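Local coordinates for protein galactose mutarotase related enzyme (Lactobacillus acidophilus, PDB 3DCD) that probably binds carbohydrate and acts as a sugar isomerase of the aldose 1-epimerase (galactose mutarotase) family, although its own function remains unestablished, at residues M1-E6 / I14-A19; P47-I52 / G141-F146; T92-D97 / E110-Y115; S127-S132 / G280-A285. All coordinates share one frame; numbering follows the deposited sequence.

Interaction 1: M1-E6 / I14-A19; sequences MDYTIE and ISDHGA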
loop_
_atom_site.group_PDB
_atom_site.type_symbol
_atom_site.label_atom_id
_atom_site.label_comp_id
_atom_site.label_asym_id
_atom_site.label_seq_id
_atom_site.Cartn_x
_atom_site.Cartn_y
_atom_site.Cartn_z
HETATM N N MSE A 1 8.079 -11.581 -14.883
HETATM C CA MSE A 1 9.276 -10.902 -15.455
HETATM C C MSE A 1 9.572 -9.616 -14.675
HETATM O O MSE A 1 8.649 -8.876 -14.352
HETATM C CB MSE A 1 9.045 -10.571 -16.931
HETATM C CG MSE A 1 10.121 -9.671 -17.530
HETATM SE SE MSE A 1 11.881 -10.545 -17.506
HETATM C CE MSE A 1 13.089 -9.025 -17.255
ATOM N N ASP A 2 10.851 -9.379 -14.380
ATOM C CA ASP A 2 11.288 -8.165 -13.685
ATOM C C ASP A 2 11.753 -7.087 -14.670
ATOM O O ASP A 2 12.347 -7.391 -15.715
ATOM C CB ASP A 2 12.431 -8.468 -12.717
ATOM C CG ASP A 2 11.999 -9.308 -11.522
ATOM O OD1 ASP A 2 10.793 -9.464 -11.272
ATOM O OD2 ASP A 2 12.894 -9.823 -10.827
ATOM N N TYR A 3 11.486 -5.834 -14.316
ATOM C CA TYR A 3 11.848 -4.679 -15.129
ATOM C C TYR A 3 12.489 -3.655 -14.204
ATOM O O TYR A 3 12.102 -3.533 -13.039
ATOM C CB TYR A 3 10.597 -4.070 -15.788
ATOM C CG TYR A 3 9.923 -4.994 -16.792
ATOM C CD1 TYR A 3 8.978 -5.932 -16.384
ATOM C CD2 TYR A 3 10.238 -4.931 -18.144
ATOM C CE1 TYR A 3 8.363 -6.793 -17.303
ATOM C CE2 TYR A 3 9.626 -5.786 -19.071
ATOM C CZ TYR A 3 8.692 -6.711 -18.632
ATOM O OH TYR A 3 8.097 -7.547 -19.540
ATOM N N THR A 4 13.459 -2.920 -14.740
ATOM C CA THR A 4 14.215 -1.929 -13.984
ATOM C C THR A 4 13.953 -0.514 -14.480
ATOM O O THR A 4 13.894 -0.285 -15.690
ATOM C CB THR A 4 15.721 -2.221 -14.120
ATOM O OG1 THR A 4 16.002 -3.459 -13.472
ATOM C CG2 THR A 4 16.577 -1.103 -13.485
ATOM N N ILE A 5 13.756 0.405 -13.531
ATOM C CA ILE A 5 13.830 1.845 -13.767
ATOM C C ILE A 5 14.880 2.385 -12.789
ATOM O O ILE A 5 15.004 1.889 -11.669
ATOM C CB ILE A 5 12.446 2.591 -13.645
ATOM C CG1 ILE A 5 11.831 2.469 -12.238
ATOM C CG2 ILE A 5 11.462 2.078 -14.723
ATOM C CD1 ILE A 5 10.626 3.394 -11.966
ATOM N N GLU A 6 15.654 3.375 -13.220
ATOM C CA GLU A 6 16.809 3.800 -12.432
ATOM C C GLU A 6 17.339 5.161 -12.825
ATOM O O GLU A 6 17.131 5.632 -13.944
ATOM C CB GLU A 6 17.940 2.757 -12.509
ATOM C CG GLU A 6 18.604 2.616 -13.863
ATOM C CD GLU A 6 19.780 1.648 -13.834
ATOM O OE1 GLU A 6 19.872 0.777 -14.722
ATOM O OE2 GLU A 6 20.630 1.764 -12.929
ATOM N N ILE A 14 10.842 -4.016 -10.621
ATOM C CA ILE A 14 9.411 -4.263 -10.467
ATOM C C ILE A 14 8.961 -5.443 -11.347
ATOM O O ILE A 14 9.397 -5.567 -12.488
ATOM C CB ILE A 14 8.596 -3.020 -10.860
ATOM C CG1 ILE A 14 9.170 -1.768 -10.177
ATOM C CG2 ILE A 14 7.127 -3.212 -10.499
ATOM C CD1 ILE A 14 9.124 -0.549 -11.031
ATOM N N SER A 15 8.078 -6.282 -10.809
ATOM C CA SER A 15 7.588 -7.469 -11.523
ATOM C C SER A 15 6.264 -7.183 -12.198
ATOM O O SER A 15 5.415 -6.471 -11.648
ATOM C CB SER A 15 7.407 -8.649 -10.553
ATOM O OG SER A 15 6.840 -9.785 -11.218
ATOM N N ASP A 16 6.067 -7.756 -13.380
ATOM C CA ASP A 16 4.780 -7.636 -14.028
ATOM C C ASP A 16 3.710 -8.477 -13.308
ATOM O O ASP A 16 2.511 -8.312 -13.561
ATOM C CB ASP A 16 4.861 -7.957 -15.513
ATOM C CG ASP A 16 5.390 -9.353 -15.803
ATOM O OD1 ASP A 16 5.729 -10.115 -14.886
ATOM O OD2 ASP A 16 5.459 -9.695 -16.995
ATOM N N HIS A 17 4.159 -9.379 -12.435
ATOM C CA HIS A 17 3.255 -10.112 -11.571
ATOM C C HIS A 17 2.805 -9.213 -10.429
ATOM O O HIS A 17 3.596 -8.863 -9.547
ATOM C CB HIS A 17 3.895 -11.392 -11.039
ATOM C CG HIS A 17 2.909 -12.301 -10.376
ATOM N ND1 HIS A 17 2.785 -12.397 -9.007
ATOM C CD2 HIS A 17 1.963 -13.113 -10.897
ATOM C CE1 HIS A 17 1.809 -13.239 -8.717
ATOM N NE2 HIS A 17 1.296 -13.686 -9.843
ATOM N N GLY A 18 1.538 -8.797 -10.482
ATOM C CA GLY A 18 0.997 -7.868 -9.489
ATOM C C GLY A 18 1.571 -6.461 -9.548
ATOM O O GLY A 18 1.362 -5.680 -8.619
ATOM N N ALA A 19 2.297 -6.134 -10.624
ATOM C CA ALA A 19 2.947 -4.811 -10.783
ATOM C C ALA A 19 3.662 -4.426 -9.488
ATOM O O ALA A 19 3.508 -3.313 -8.982
ATOM C CB ALA A 19 1.911 -3.718 -11.217
HETATM O O HOH W 1 8.980 -11.353 -11.991
HETATM O O HOH W 2 5.819 -12.445 -17.221
#
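Y3 and I14 face each other as a hydrogen-bonded antiparallel pair, Y3 N to I14 O and I14 N to Y3 O, while D2 and S15 form the adjoining non-hydrogen-bonded pair with CA atoms 4.3 Å apart. One residue further, D16 N reaches M1 O at 3.0 Å and carries the pairing just past the strand end. M1, a selenomethionine, is also anchored by its terminal amine: M1 N makes a salt bridge of 2.8 Å to D16 OD1, arriving 37° out of the carboxylate plane. The D16 torsion sets CG between the backbone N and the carbonyl carbon (chi1 58°), 3.6 Å from M1 N. A water joins M1 N, D2 OD1 and S15 OG; a second donates to D16 OD2 and is weakly bonded to M1 N. An alanine in place of D16 would probably leave the terminal amine without its charged mate and strip the second water of its carboxylate partner. The Y3 ring lies obliquely to D16, CE1 4.1 Å from D16 CB, and its edge is turned to I14 O. Both buried, I5 and I14 meet CG1 to CD1 at 4.2 Å, beside Y115. S15 OG accepts from H17 N, an ST turn that leads the chain out of the strand. The whole is an antiparallel beta hairpin, formed by strands 2-6 and 10-15, with its N terminus tied down by a carboxylate.

Interaction 2: P47-I52 / G141-F146; sequences PVLFPI and GGHPGF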
loop_
_atom_site.group_PDB
_atom_site.type_symbol
_atom_site.label_atom_id
_atom_site.label_comp_id
_atom_site.label_asym_id
_atom_site.label_seq_id
_atom_site.Cartn_x
_atom_site.Cartn_y
_atom_site.Cartn_z
ATOM N N PRO A 47 2.564 -5.485 -2.216
ATOM C CA PRO A 47 1.447 -5.754 -3.106
ATOM C C PRO A 47 0.640 -4.522 -3.451
ATOM O O PRO A 47 0.650 -3.516 -2.722
ATOM C CB PRO A 47 0.560 -6.747 -2.322
ATOM C CG PRO A 47 0.916 -6.541 -0.897
ATOM C CD PRO A 47 2.409 -6.192 -0.927
ATOM N N VAL A 48 -0.023 -4.620 -4.586
ATOM C CA VAL A 48 -1.002 -3.633 -5.021
ATOM C C VAL A 48 -2.357 -4.196 -4.602
ATOM O O VAL A 48 -2.634 -5.395 -4.810
ATOM C CB VAL A 48 -0.879 -3.409 -6.544
ATOM C CG1 VAL A 48 -2.061 -2.543 -7.087
ATOM C CG2 VAL A 48 0.489 -2.762 -6.878
ATOM N N LEU A 49 -3.182 -3.348 -3.979
ATOM C CA LEU A 49 -4.489 -3.772 -3.452
ATOM C C LEU A 49 -5.604 -3.208 -4.349
ATOM O O LEU A 49 -5.753 -1.998 -4.467
ATOM C CB LEU A 49 -4.664 -3.303 -1.997
ATOM C CG LEU A 49 -3.409 -3.277 -1.097
ATOM C CD1 LEU A 49 -3.685 -2.627 0.252
ATOM C CD2 LEU A 49 -2.816 -4.713 -0.927
ATOM N N PHE A 50 -6.349 -4.104 -4.988
ATOM C CA PHE A 50 -7.385 -3.764 -5.970
ATOM C C PHE A 50 -8.114 -5.046 -6.373
ATOM O O PHE A 50 -7.463 -6.077 -6.605
ATOM C CB PHE A 50 -6.759 -3.112 -7.211
ATOM C CG PHE A 50 -7.728 -2.880 -8.345
ATOM C CD1 PHE A 50 -7.933 -3.856 -9.314
ATOM C CD2 PHE A 50 -8.425 -1.675 -8.456
ATOM C CE1 PHE A 50 -8.823 -3.648 -10.380
ATOM C CE2 PHE A 50 -9.309 -1.464 -9.519
ATOM C CZ PHE A 50 -9.511 -2.449 -10.474
ATOM N N PRO A 51 -9.457 -4.987 -6.529
ATOM C CA PRO A 51 -10.403 -3.870 -6.423
ATOM C C PRO A 51 -11.050 -3.673 -5.065
ATOM O O PRO A 51 -12.092 -2.995 -4.981
ATOM C CB PRO A 51 -11.463 -4.244 -7.452
ATOM C CG PRO A 51 -11.568 -5.733 -7.285
ATOM C CD PRO A 51 -10.142 -6.203 -7.002
ATOM N N ILE A 52 -10.459 -4.269 -4.027
ATOM C CA ILE A 52 -10.796 -3.932 -2.636
ATOM C C ILE A 52 -9.513 -3.793 -1.845
ATOM O O ILE A 52 -8.481 -4.347 -2.229
ATOM C CB ILE A 52 -11.704 -4.995 -1.941
ATOM C CG1 ILE A 52 -11.028 -6.380 -1.881
ATOM C CG2 ILE A 52 -13.097 -5.053 -2.608
ATOM C CD1 ILE A 52 -11.841 -7.423 -1.106
ATOM N N GLY A 141 -5.200 0.567 -3.163
ATOM C CA GLY A 141 -4.250 0.917 -2.121
ATOM C C GLY A 141 -2.864 0.365 -2.422
ATOM O O GLY A 141 -2.710 -0.561 -3.217
ATOM N N GLY A 142 -1.857 0.975 -1.814
ATOM C CA GLY A 142 -0.484 0.458 -1.841
ATOM C C GLY A 142 -0.170 -0.258 -0.531
ATOM O O GLY A 142 -0.904 -0.117 0.461
ATOM N N HIS A 143 0.914 -1.031 -0.524
ATOM C CA HIS A 143 1.246 -1.896 0.626
ATOM C C HIS A 143 2.775 -2.151 0.663
ATOM O O HIS A 143 3.203 -3.276 0.915
ATOM C CB HIS A 143 0.442 -3.208 0.452
ATOM C CG HIS A 143 0.284 -4.049 1.691
ATOM N ND1 HIS A 143 1.350 -4.484 2.448
ATOM C CD2 HIS A 143 -0.817 -4.630 2.232
ATOM C CE1 HIS A 143 0.907 -5.241 3.440
ATOM N NE2 HIS A 143 -0.404 -5.365 3.318
ATOM N N PRO A 144 3.610 -1.106 0.434
ATOM C CA PRO A 144 5.054 -1.378 0.408
ATOM C C PRO A 144 5.588 -1.848 1.774
ATOM O O PRO A 144 5.223 -1.259 2.790
ATOM C CB PRO A 144 5.664 -0.013 0.070
ATOM C CG PRO A 144 4.617 0.992 0.448
ATOM C CD PRO A 144 3.313 0.323 0.188
ATOM N N GLY A 145 6.419 -2.901 1.793
ATOM C CA GLY A 145 7.138 -3.287 3.014
ATOM C C GLY A 145 8.566 -2.766 2.975
ATOM O O GLY A 145 9.276 -3.000 1.992
ATOM N N PHE A 146 8.973 -2.050 4.032
ATOM C CA PHE A 146 10.316 -1.454 4.138
ATOM C C PHE A 146 11.153 -2.131 5.196
ATOM O O PHE A 146 10.705 -2.253 6.342
ATOM C CB PHE A 146 10.219 0.024 4.513
ATOM C CG PHE A 146 9.360 0.821 3.586
ATOM C CD1 PHE A 146 8.176 1.378 4.044
ATOM C CD2 PHE A 146 9.718 0.975 2.247
ATOM C CE1 PHE A 146 7.351 2.119 3.168
ATOM C CE2 PHE A 146 8.914 1.707 1.364
ATOM C CZ PHE A 146 7.727 2.287 1.837
HETATM O O HOH W 3 1.952 -1.158 -3.274
#
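L49 and G141 make the firm part of this buried contact, a hydrogen-bonded antiparallel pair with L49 N to G141 O and G141 N to L49 O both 2.9 Å. The L49 side chain folds back over the glycine, CG 3.5 Å from G141 O, and a CB on G141 would come close to L49 CD1. Beyond it, L49 CD2 reaches H143 CD2 at 3.7 Å, the two side chains slanting across one another. P47 lies on one face of the same imidazole in a CH-pi contact: P47 CG is 4.0 Å from the ring centroid, displaced toward the rim. With H143 CG anti to the backbone N (chi1 -162°), that atom lies 3.6 Å from P47 CG. H143 CB is 3.2 Å from P47 O. The pairing is looser at this end: P47 O and H143 N are not bonded directly but bridged by a water, which lies 2.7 Å from P47 O and accepts from H143 N, and G142 O is buried with no partner in the model. The H143 ring also meets those of W42 and H73. The short strand 48-49 thus pairs with the broken strand 136-147 in the core of the large beta-sandwich expected of the galactose mutarotase fold.

Interaction 3: T92-D97 / E110-Y115; sequences TFLLKD and EFRVNY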
loop_
_atom_site.group_PDB
_atom_site.type_symbol
_atom_site.label_atom_id
_atom_site.label_comp_id
_atom_site.label_asym_id
_atom_site.label_seq_id
_atom_site.Cartn_x
_atom_site.Cartn_y
_atom_site.Cartn_z
ATOM N N THR A 92 4.792 1.661 -16.848
ATOM C CA THR A 92 3.363 1.606 -16.588
ATOM C C THR A 92 2.922 0.195 -16.891
ATOM O O THR A 92 3.169 -0.306 -17.973
ATOM C CB THR A 92 2.572 2.616 -17.471
ATOM O OG1 THR A 92 3.040 3.945 -17.204
ATOM C CG2 THR A 92 1.053 2.548 -17.196
ATOM N N PHE A 93 2.305 -0.428 -15.893
ATOM C CA PHE A 93 1.669 -1.727 -16.011
ATOM C C PHE A 93 0.154 -1.573 -16.195
ATOM O O PHE A 93 -0.488 -0.735 -15.564
ATOM C CB PHE A 93 1.952 -2.572 -14.759
ATOM C CG PHE A 93 3.421 -2.828 -14.521
ATOM C CD1 PHE A 93 4.049 -3.922 -15.100
ATOM C CD2 PHE A 93 4.166 -1.966 -13.708
ATOM C CE1 PHE A 93 5.422 -4.161 -14.892
ATOM C CE2 PHE A 93 5.522 -2.183 -13.488
ATOM C CZ PHE A 93 6.155 -3.286 -14.075
ATOM N N LEU A 94 -0.396 -2.412 -17.062
ATOM C CA LEU A 94 -1.797 -2.381 -17.365
ATOM C C LEU A 94 -2.424 -3.750 -17.152
ATOM O O LEU A 94 -1.918 -4.776 -17.628
ATOM C CB LEU A 94 -1.995 -1.942 -18.814
ATOM C CG LEU A 94 -3.377 -2.034 -19.456
ATOM C CD1 LEU A 94 -4.426 -1.195 -18.757
ATOM C CD2 LEU A 94 -3.275 -1.674 -20.970
ATOM N N LEU A 95 -3.545 -3.734 -16.448
ATOM C CA LEU A 95 -4.381 -4.917 -16.280
ATOM C C LEU A 95 -5.817 -4.588 -16.695
ATOM O O LEU A 95 -6.392 -3.594 -16.237
ATOM C CB LEU A 95 -4.348 -5.407 -14.827
ATOM C CG LEU A 95 -5.288 -6.572 -14.445
ATOM C CD1 LEU A 95 -4.851 -7.890 -15.127
ATOM C CD2 LEU A 95 -5.395 -6.733 -12.923
ATOM N N LYS A 96 -6.373 -5.429 -17.567
ATOM C CA LYS A 96 -7.769 -5.332 -17.948
ATOM C C LYS A 96 -8.532 -6.494 -17.330
ATOM O O LYS A 96 -7.944 -7.515 -16.951
ATOM C CB LYS A 96 -7.924 -5.378 -19.468
ATOM C CG LYS A 96 -7.306 -4.191 -20.203
ATOM C CD LYS A 96 -7.376 -4.360 -21.707
ATOM C CE LYS A 96 -6.704 -3.177 -22.373
ATOM N NZ LYS A 96 -6.724 -3.259 -23.852
ATOM N N ASP A 97 -9.848 -6.334 -17.239
ATOM C CA ASP A 97 -10.724 -7.427 -16.850
ATOM C C ASP A 97 -10.577 -8.587 -17.823
ATOM O O ASP A 97 -10.288 -8.400 -19.007
ATOM C CB ASP A 97 -12.184 -6.966 -16.781
ATOM C CG ASP A 97 -12.725 -6.511 -18.140
ATOM O OD1 ASP A 97 -13.428 -7.302 -18.789
ATOM O OD2 ASP A 97 -12.453 -5.363 -18.555
ATOM N N GLU A 110 -9.921 -0.736 -16.994
ATOM C CA GLU A 110 -8.492 -0.673 -17.266
ATOM C C GLU A 110 -7.842 -0.161 -15.984
ATOM O O GLU A 110 -8.164 0.930 -15.528
ATOM C CB GLU A 110 -8.189 0.274 -18.436
ATOM C CG GLU A 110 -8.722 -0.194 -19.793
ATOM C CD GLU A 110 -8.397 0.773 -20.937
ATOM O OE1 GLU A 110 -7.915 1.904 -20.677
ATOM O OE2 GLU A 110 -8.627 0.396 -22.093
ATOM N N PHE A 111 -6.941 -0.954 -15.401
ATOM C CA PHE A 111 -6.224 -0.570 -14.176
ATOM C C PHE A 111 -4.742 -0.418 -14.487
ATOM O O PHE A 111 -4.091 -1.388 -14.877
ATOM C CB PHE A 111 -6.411 -1.635 -13.088
ATOM C CG PHE A 111 -5.678 -1.331 -11.783
ATOM C CD1 PHE A 111 -5.615 -0.034 -11.284
ATOM C CD2 PHE A 111 -5.097 -2.367 -11.038
ATOM C CE1 PHE A 111 -4.941 0.256 -10.052
ATOM C CE2 PHE A 111 -4.445 -2.110 -9.820
ATOM C CZ PHE A 111 -4.370 -0.798 -9.319
ATOM N N ARG A 112 -4.223 0.793 -14.306
ATOM C CA ARG A 112 -2.829 1.082 -14.602
ATOM C C ARG A 112 -2.074 1.440 -13.326
ATOM O O ARG A 112 -2.550 2.242 -12.522
ATOM C CB ARG A 112 -2.721 2.228 -15.616
ATOM C CG ARG A 112 -3.021 1.814 -17.054
ATOM C CD ARG A 112 -3.032 3.041 -17.977
ATOM N NE ARG A 112 -3.274 2.657 -19.361
ATOM C CZ ARG A 112 -4.488 2.485 -19.880
ATOM N NH1 ARG A 112 -5.575 2.679 -19.138
ATOM N NH2 ARG A 112 -4.613 2.125 -21.141
ATOM N N VAL A 113 -0.907 0.822 -13.148
ATOM C CA VAL A 113 0.013 1.163 -12.076
ATOM C C VAL A 113 1.280 1.699 -12.729
ATOM O O VAL A 113 1.991 0.986 -13.457
ATOM C CB VAL A 113 0.337 -0.055 -11.139
ATOM C CG1 VAL A 113 1.268 0.377 -10.012
ATOM C CG2 VAL A 113 -0.955 -0.620 -10.541
ATOM N N ASN A 114 1.526 2.980 -12.496
ATOM C CA ASN A 114 2.681 3.648 -13.055
ATOM C C ASN A 114 3.669 3.928 -11.949
ATOM O O ASN A 114 3.294 4.417 -10.887
ATOM C CB ASN A 114 2.292 4.966 -13.712
ATOM C CG ASN A 114 3.515 5.822 -14.062
ATOM O OD1 ASN A 114 4.219 5.564 -15.036
ATOM N ND2 ASN A 114 3.764 6.833 -13.264
ATOM N N TYR A 115 4.933 3.613 -12.218
ATOM C CA TYR A 115 6.031 3.934 -11.318
ATOM C C TYR A 115 6.970 4.854 -12.059
ATOM O O TYR A 115 7.333 4.588 -13.212
ATOM C CB TYR A 115 6.803 2.668 -10.939
ATOM C CG TYR A 115 6.010 1.695 -10.115
ATOM C CD1 TYR A 115 5.414 0.582 -10.703
ATOM C CD2 TYR A 115 5.871 1.879 -8.742
ATOM C CE1 TYR A 115 4.687 -0.319 -9.934
ATOM C CE2 TYR A 115 5.146 0.988 -7.952
ATOM C CZ TYR A 115 4.562 -0.111 -8.555
ATOM O OH TYR A 115 3.845 -0.992 -7.787
#
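T92, the first residue of its segment, rests CG2 against R112 CB at 4.1 Å. F93 then forms a hydrogen-bonded pair with V113, F93 N to V113 O at 2.8 Å, and its ring stands roughly at right angles to that of Y115, CE2 3.9 Å from Y115 CD1. The phenol of Y115 extends to A19 O. L94 turns to the opposite face of the sheet and lies side by side with R112: its CD1 sits 3.8 Å over the centre of the guanidinium. In the plane of that group, R112 NH1 donates to E110 OE1 at 2.9 Å, a salt bridge along one strand, and R112 NE has a further partner in E84; the guanidinium is thus gripped at its rim and covered on one face. These strands, 90-96 and 109-118, are antiparallel neighbours near one edge of the large antiparallel sheet of this mutarotase-type beta-sandwich. L95 returns to the inner face in a hydrogen-bonded pair with F111, whose ring stacks on F50. K96 runs alongside E110 with its chain extended, but K96 NZ stays 4.5 Å from E110 OE2, beyond salt-bridge distance, and D97 leaves the strand with its carboxylate bridged to R102 and K108.

Interaction 4: S127-S132 / G280-A285; sequences SVVNKS and GKEFQA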
loop_
_atom_site.group_PDB
_atom_site.type_symbol
_atom_site.label_atom_id
_atom_site.label_comp_id
_atom_site.label_asym_id
_atom_site.label_seq_id
_atom_site.Cartn_x
_atom_site.Cartn_y
_atom_site.Cartn_z
ATOM N N SER A 127 -4.337 4.503 -11.850
ATOM C CA SER A 127 -5.346 4.997 -12.744
ATOM C C SER A 127 -6.332 3.874 -12.987
ATOM O O SER A 127 -5.942 2.782 -13.396
ATOM C CB SER A 127 -4.715 5.441 -14.056
ATOM O OG SER A 127 -5.700 5.595 -15.057
ATOM N N VAL A 128 -7.609 4.146 -12.726
ATOM C CA VAL A 128 -8.685 3.178 -13.004
ATOM C C VAL A 128 -9.672 3.810 -13.999
ATOM O O VAL A 128 -10.176 4.896 -13.751
ATOM C CB VAL A 128 -9.421 2.790 -11.693
ATOM C CG1 VAL A 128 -10.518 1.774 -11.945
ATOM C CG2 VAL A 128 -8.424 2.221 -10.661
ATOM N N VAL A 129 -9.931 3.130 -15.111
ATOM C CA VAL A 129 -10.951 3.558 -16.066
ATOM C C VAL A 129 -12.092 2.554 -16.057
ATOM O O VAL A 129 -11.869 1.364 -16.278
ATOM C CB VAL A 129 -10.372 3.696 -17.499
ATOM C CG1 VAL A 129 -11.459 4.129 -18.498
ATOM C CG2 VAL A 129 -9.198 4.699 -17.494
ATOM N N ASN A 130 -13.303 3.033 -15.785
ATOM C CA ASN A 130 -14.482 2.177 -15.823
ATOM C C ASN A 130 -14.936 1.980 -17.265
ATOM O O ASN A 130 -15.254 2.964 -17.950
ATOM C CB ASN A 130 -15.593 2.786 -14.974
ATOM C CG ASN A 130 -16.855 1.936 -14.963
ATOM O OD1 ASN A 130 -16.837 0.775 -15.373
ATOM N ND2 ASN A 130 -17.962 2.516 -14.485
ATOM N N LYS A 131 -14.921 0.720 -17.714
ATOM C CA LYS A 131 -15.318 0.311 -19.063
ATOM C C LYS A 131 -16.668 -0.411 -19.065
ATOM O O LYS A 131 -17.063 -1.000 -20.059
ATOM C CB LYS A 131 -14.254 -0.619 -19.654
ATOM C CG LYS A 131 -12.919 0.061 -19.943
ATOM C CD LYS A 131 -13.092 1.200 -20.944
ATOM C CE LYS A 131 -11.749 1.795 -21.340
ATOM N NZ LYS A 131 -11.886 2.777 -22.463
ATOM N N SER A 132 -17.341 -0.383 -17.917
ATOM C CA SER A 132 -18.646 -1.013 -17.740
ATOM C C SER A 132 -19.752 -0.045 -18.163
ATOM O O SER A 132 -19.515 1.159 -18.264
ATOM C CB SER A 132 -18.849 -1.380 -16.266
ATOM O OG SER A 132 -17.737 -2.085 -15.750
ATOM N N GLY A 280 -17.063 5.012 -18.297
ATOM C CA GLY A 280 -16.121 5.738 -19.145
ATOM C C GLY A 280 -15.159 6.683 -18.444
ATOM O O GLY A 280 -14.210 7.159 -19.072
ATOM N N LYS A 281 -15.385 6.948 -17.158
ATOM C CA LYS A 281 -14.564 7.902 -16.400
ATOM C C LYS A 281 -13.266 7.314 -15.852
ATOM O O LYS A 281 -13.103 6.088 -15.778
ATOM C CB LYS A 281 -15.352 8.496 -15.236
ATOM C CG LYS A 281 -16.659 9.176 -15.623
ATOM C CD LYS A 281 -16.437 10.457 -16.398
ATOM C CE LYS A 281 -17.774 11.147 -16.679
ATOM N NZ LYS A 281 -18.278 11.866 -15.475
ATOM N N GLU A 282 -12.352 8.207 -15.476
ATOM C CA GLU A 282 -11.065 7.832 -14.884
ATOM C C GLU A 282 -10.933 8.367 -13.457
ATOM O O GLU A 282 -11.270 9.518 -13.171
ATOM C CB GLU A 282 -9.881 8.287 -15.773
ATOM C CG GLU A 282 -8.482 7.927 -15.222
ATOM C CD GLU A 282 -7.323 8.277 -16.163
ATOM O OE1 GLU A 282 -7.569 8.830 -17.267
ATOM O OE2 GLU A 282 -6.156 7.970 -15.821
ATOM N N PHE A 283 -10.479 7.483 -12.567
ATOM C CA PHE A 283 -10.065 7.802 -11.216
ATOM C C PHE A 283 -8.543 7.769 -11.175
ATOM O O PHE A 283 -7.927 6.864 -11.725
ATOM C CB PHE A 283 -10.644 6.758 -10.254
ATOM C CG PHE A 283 -10.134 6.862 -8.838
ATOM C CD1 PHE A 283 -9.013 6.135 -8.426
ATOM C CD2 PHE A 283 -10.793 7.657 -7.908
ATOM C CE1 PHE A 283 -8.546 6.212 -7.107
ATOM C CE2 PHE A 283 -10.341 7.737 -6.583
ATOM C CZ PHE A 283 -9.214 7.004 -6.187
ATOM N N GLN A 284 -7.931 8.761 -10.539
ATOM C CA GLN A 284 -6.489 8.761 -10.369
ATOM C C GLN A 284 -6.143 8.991 -8.917
ATOM O O GLN A 284 -6.728 9.849 -8.254
ATOM C CB GLN A 284 -5.804 9.809 -11.259
ATOM C CG GLN A 284 -5.624 9.362 -12.688
ATOM C CD GLN A 284 -4.845 10.366 -13.528
ATOM O OE1 GLN A 284 -4.992 11.578 -13.362
ATOM N NE2 GLN A 284 -4.017 9.860 -14.449
ATOM N N ALA A 285 -5.214 8.179 -8.415
ATOM C CA ALA A 285 -4.681 8.338 -7.073
ATOM C C ALA A 285 -3.234 7.862 -7.087
ATOM O O ALA A 285 -2.729 7.384 -8.115
ATOM C CB ALA A 285 -5.487 7.518 -6.093
#
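S127 and E282 meet through their polar ends along a diagonal, since S127 is paired with Q284 and E282 with V129, two residues away. E282 CG is anti to the backbone N (chi1 -180°) and the chain beyond it is extended, running toward S127. There S127 OG donates to E282 OE2 at 2.5 Å, approaching 44° out of the carboxylate plane. An alanine at S127 would probably leave E282 OE2 without this hydroxyl donor and its carboxylate freer to turn. On the same face V129 slants across E282, with V129 CG2 4.0 Å from E282 CG, and its other methyl, CG1, lies 3.7 Å from K281 O. S127 CB meets Q284 CG more distantly. The other face is apolar: V128 and F283 form the hydrogen-bonded pair, with V128 N to F283 O and F283 N to V128 O both 2.9 Å. Their CB atoms are 4.4 Å apart, and the F283 ring meets F138 edge-to-face. At the end of strand 127-130, N130 N bonds K281 O, and G280 N bonds N130 O at 2.8 Å. N130 OD1 accepts from S132 N, two residues on, in an Asx turn, while ND2 is held by L277 O and E134 O. Strand 121-130 thereby joins strand 282-292, closing the middle of the antiparallel sheet between sequence-distant parts, as expected of the beta-sandwich of the galactose mutarotase fold.

From the N terminus, interaction 1 closes first, a short hairpin whose A19 O takes a probable hydrogen bond from Y115 OH of interaction 3. Interaction 2 next opens a long loop that ends at 141-146, and interaction 3 closes entirely within it, V48 and F50 packing on F111. Interaction 4 starts inside that loop, at 127-132, but ends far beyond it at 280-285, so interactions 2 and 4 cross; F50 touches V128 between them. Interactions 3 and 4 share one sheet through neighbouring strands 109-118 and 121-130, with R112 N probably bonded to S127 O. Together they tie the N-terminal hairpin, the large sheet and the six-stranded sheet of strands 48-49 and 136-147.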